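Local coordinates for protein peptidoglycan D,D-transpeptidase FtsI (Burkholderia pseudomallei, PDB 6HZI) that probably cross-links peptidoglycan stem peptides as a penicillin-binding D,D-transpeptidase, the class of enzyme that beta-lactams inhibit, at residues M37-V46 with M204-N212. Sequence-based numbering, arbitrary orientation.
Sequences MVIDVQTGEV and MPVTIFKTN
V206 fills a hollow walled by I39, V46 and the backbone of G44. The evidence is in its methyls: V206 CG1 meets V46 CG2 at a tight 3.4 Å, and I39 CD1 lies against both V206 methyls, 3.8 Å from CG1, the side chains crossing V206 at about a right angle. Next to it M204, bent at chi2 (-58°) and chi3 (-83°), curls over the turn, and its CE ends 3.3 Å from Q42 O. G44, with positive phi, presents a bare CA to M204 CB and lets P205 O come close. Beyond G44 the backbones pair once, as an isolated bridge of E45 with T207: T207 N donates to G44 O, and V46 N to T207 O (2.9 Å, 166° at the hydrogen). The extended E45 reaches into the bend at K210 and T211, where OE2 takes T211 N (2.9 Å) and T211 OG1 (2.9 Å) from opposite faces of the carboxylate plane, a double grip that fixes its end. The turn at 41-45 links strands 33-40 and 46-52 at the edge of the central antiparallel sheet; F188 of helix 187-198 backs M37 and V206, and T195 backs I39.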
loop_
_atom_site.group_PDB
_atom_site.type_symbol
_atom_site.label_atom_id
_atom_site.label_comp_id
_atom_site.label_asym_id
_atom_site.label_seq_id
_atom_site.Cartn_x
_atom_site.Cartn_y
_atom_site.Cartn_z
ATOM N N MET A 37 -9.344 -6.243 -1.207
ATOM C CA MET A 37 -8.886 -7.641 -1.109
ATOM C C MET A 37 -8.116 -7.864 0.196
ATOM O O MET A 37 -7.565 -6.888 0.743
ATOM C CB MET A 37 -8.021 -8.006 -2.332
ATOM C CG MET A 37 -6.627 -7.414 -2.343
ATOM S SD MET A 37 -5.701 -7.814 -3.831
ATOM C CE MET A 37 -5.329 -9.548 -3.546
ATOM N N VAL A 38 -8.096 -9.116 0.649
ATOM C CA VAL A 38 -7.424 -9.572 1.886
ATOM C C VAL A 38 -6.541 -10.724 1.494
ATOM O O VAL A 38 -7.045 -11.623 0.793
ATOM C CB VAL A 38 -8.428 -9.987 2.971
ATOM C CG1 VAL A 38 -7.720 -10.307 4.281
ATOM C CG2 VAL A 38 -9.455 -8.870 3.202
ATOM N N ILE A 39 -5.293 -10.657 1.939
ATOM C CA ILE A 39 -4.234 -11.687 1.765
ATOM C C ILE A 39 -3.831 -12.207 3.142
ATOM O O ILE A 39 -3.568 -11.382 4.063
ATOM C CB ILE A 39 -3.024 -11.071 1.065
ATOM C CG1 ILE A 39 -3.453 -10.414 -0.249
ATOM C CG2 ILE A 39 -1.969 -12.135 0.890
ATOM C CD1 ILE A 39 -2.312 -9.906 -1.132
ATOM N N ASP A 40 -3.767 -13.529 3.276
ATOM C CA ASP A 40 -3.210 -14.183 4.475
ATOM C C ASP A 40 -1.696 -14.061 4.366
ATOM O O ASP A 40 -1.128 -14.503 3.356
ATOM C CB ASP A 40 -3.615 -15.653 4.554
ATOM C CG ASP A 40 -2.953 -16.385 5.698
ATOM O OD1 ASP A 40 -3.367 -16.145 6.820
ATOM O OD2 ASP A 40 -2.036 -17.178 5.444
ATOM N N VAL A 41 -1.071 -13.491 5.372
ATOM C CA VAL A 41 0.374 -13.170 5.329
ATOM C C VAL A 41 1.189 -14.450 5.338
ATOM O O VAL A 41 2.185 -14.423 4.632
ATOM C CB VAL A 41 0.766 -12.248 6.491
ATOM C CG1 VAL A 41 2.279 -12.132 6.605
ATOM C CG2 VAL A 41 0.099 -10.884 6.307
ATOM N N GLN A 42 0.805 -15.493 6.081
ATOM C CA GLN A 42 1.659 -16.708 6.260
ATOM C C GLN A 42 1.734 -17.502 4.961
ATOM O O GLN A 42 2.804 -18.116 4.700
ATOM C CB GLN A 42 1.216 -17.618 7.412
ATOM C CG GLN A 42 1.886 -17.276 8.744
ATOM C CD GLN A 42 3.403 -17.174 8.657
ATOM O OE1 GLN A 42 3.955 -16.105 8.389
ATOM N NE2 GLN A 42 4.114 -18.282 8.883
ATOM N N THR A 43 0.687 -17.464 4.145
ATOM C CA THR A 43 0.543 -18.387 2.983
ATOM C C THR A 43 0.514 -17.632 1.660
ATOM O O THR A 43 0.584 -18.334 0.638
ATOM C CB THR A 43 -0.746 -19.205 3.119
ATOM O OG1 THR A 43 -1.881 -18.321 3.057
ATOM C CG2 THR A 43 -0.770 -19.973 4.426
ATOM N N GLY A 44 0.265 -16.305 1.672
ATOM C CA GLY A 44 -0.045 -15.530 0.439
ATOM C C GLY A 44 -1.390 -15.893 -0.201
ATOM O O GLY A 44 -1.626 -15.451 -1.334
ATOM N N GLU A 45 -2.265 -16.631 0.501
ATOM C CA GLU A 45 -3.622 -16.961 0.023
ATOM C C GLU A 45 -4.492 -15.709 0.014
ATOM O O GLU A 45 -4.510 -14.957 0.989
ATOM C CB GLU A 45 -4.260 -18.003 0.937
ATOM C CG GLU A 45 -3.563 -19.348 0.876
ATOM C CD GLU A 45 -4.122 -20.427 1.798
ATOM O OE1 GLU A 45 -5.120 -20.168 2.463
ATOM O OE2 GLU A 45 -3.563 -21.532 1.817
ATOM N N VAL A 46 -5.212 -15.491 -1.067
ATOM C CA VAL A 46 -6.239 -14.427 -1.152
ATOM C C VAL A 46 -7.485 -14.899 -0.388
ATOM O O VAL A 46 -8.120 -15.897 -0.829
ATOM C CB VAL A 46 -6.562 -14.119 -2.617
ATOM C CG1 VAL A 46 -7.676 -13.082 -2.764
ATOM C CG2 VAL A 46 -5.324 -13.700 -3.394
ATOM N N MET A 204 5.608 -13.166 -0.936
ATOM C CA MET A 204 4.804 -14.402 -1.038
ATOM C C MET A 204 4.119 -14.405 -2.390
ATOM O O MET A 204 3.774 -13.343 -2.946
ATOM C CB MET A 204 3.800 -14.457 0.112
ATOM C CG MET A 204 4.525 -14.558 1.450
ATOM S SD MET A 204 5.584 -16.040 1.435
ATOM C CE MET A 204 4.381 -17.292 1.867
ATOM N N PRO A 205 4.049 -15.607 -3.005
ATOM C CA PRO A 205 3.208 -15.825 -4.180
ATOM C C PRO A 205 1.759 -15.602 -3.731
ATOM O O PRO A 205 1.342 -16.151 -2.719
ATOM C CB PRO A 205 3.445 -17.290 -4.593
ATOM C CG PRO A 205 4.635 -17.735 -3.767
ATOM C CD PRO A 205 4.687 -16.849 -2.541
ATOM N N VAL A 206 1.025 -14.766 -4.446
ATOM C CA VAL A 206 -0.370 -14.465 -4.046
ATOM C C VAL A 206 -1.273 -15.209 -5.003
ATOM O O VAL A 206 -1.265 -14.892 -6.181
ATOM C CB VAL A 206 -0.671 -12.961 -4.001
ATOM C CG1 VAL A 206 -2.138 -12.716 -3.716
ATOM C CG2 VAL A 206 0.213 -12.279 -2.962
ATOM N N THR A 207 -2.093 -16.073 -4.441
ATOM C CA THR A 207 -2.751 -17.189 -5.152
ATOM C C THR A 207 -4.201 -17.201 -4.668
ATOM O O THR A 207 -4.382 -16.915 -3.457
ATOM C CB THR A 207 -1.966 -18.480 -4.846
ATOM O OG1 THR A 207 -2.586 -19.561 -5.521
ATOM C CG2 THR A 207 -1.849 -18.808 -3.355
ATOM N N ILE A 208 -5.138 -17.557 -5.553
ATOM C CA ILE A 208 -6.557 -17.850 -5.236
ATOM C C ILE A 208 -6.747 -19.331 -4.887
ATOM O O ILE A 208 -7.885 -19.718 -4.695
ATOM C CB ILE A 208 -7.407 -17.408 -6.431
ATOM C CG1 ILE A 208 -7.321 -15.899 -6.541
ATOM C CG2 ILE A 208 -8.845 -17.822 -6.310
ATOM C CD1 ILE A 208 -7.859 -15.396 -7.813
ATOM N N PHE A 209 -5.686 -20.105 -4.693
ATOM C CA PHE A 209 -5.758 -21.545 -4.331
ATOM C C PHE A 209 -5.079 -21.772 -2.989
ATOM O O PHE A 209 -4.113 -21.075 -2.685
ATOM C CB PHE A 209 -5.088 -22.420 -5.395
ATOM C CG PHE A 209 -5.883 -22.541 -6.670
ATOM C CD1 PHE A 209 -5.750 -21.606 -7.673
ATOM C CD2 PHE A 209 -6.780 -23.568 -6.851
ATOM C CE1 PHE A 209 -6.516 -21.687 -8.824
ATOM C CE2 PHE A 209 -7.501 -23.686 -8.028
ATOM C CZ PHE A 209 -7.366 -22.739 -9.010
ATOM N N LYS A 210 -5.588 -22.726 -2.210
ATOM C CA LYS A 210 -5.008 -23.088 -0.888
ATOM C C LYS A 210 -3.652 -23.734 -1.129
ATOM O O LYS A 210 -3.492 -24.382 -2.140
ATOM C CB LYS A 210 -5.945 -23.988 -0.089
ATOM C CG LYS A 210 -7.166 -23.256 0.414
ATOM C CD LYS A 210 -7.790 -23.844 1.632
ATOM C CE LYS A 210 -9.051 -23.094 2.008
ATOM N NZ LYS A 210 -9.820 -23.799 3.061
ATOM N N THR A 211 -2.697 -23.414 -0.279
ATOM C CA THR A 211 -1.314 -23.934 -0.273
ATOM C C THR A 211 -1.264 -25.211 0.571
ATOM O O THR A 211 -2.224 -25.444 1.314
ATOM C CB THR A 211 -0.432 -22.816 0.278
ATOM O OG1 THR A 211 -0.805 -22.432 1.621
ATOM C CG2 THR A 211 -0.518 -21.623 -0.647
ATOM N N ASN A 212 -0.172 -25.976 0.486
ATOM C CA ASN A 212 0.094 -27.205 1.297
ATOM C C ASN A 212 0.926 -26.842 2.518
ATOM O O ASN A 212 1.959 -26.169 2.312
ATOM C CB ASN A 212 0.947 -28.239 0.552
ATOM C CG ASN A 212 0.294 -28.724 -0.723
ATOM O OD1 ASN A 212 -0.384 -27.970 -1.433
ATOM N ND2 ASN A 212 0.487 -29.996 -1.008
HETATM O O HOH W 1 0.960 -18.584 -1.821
#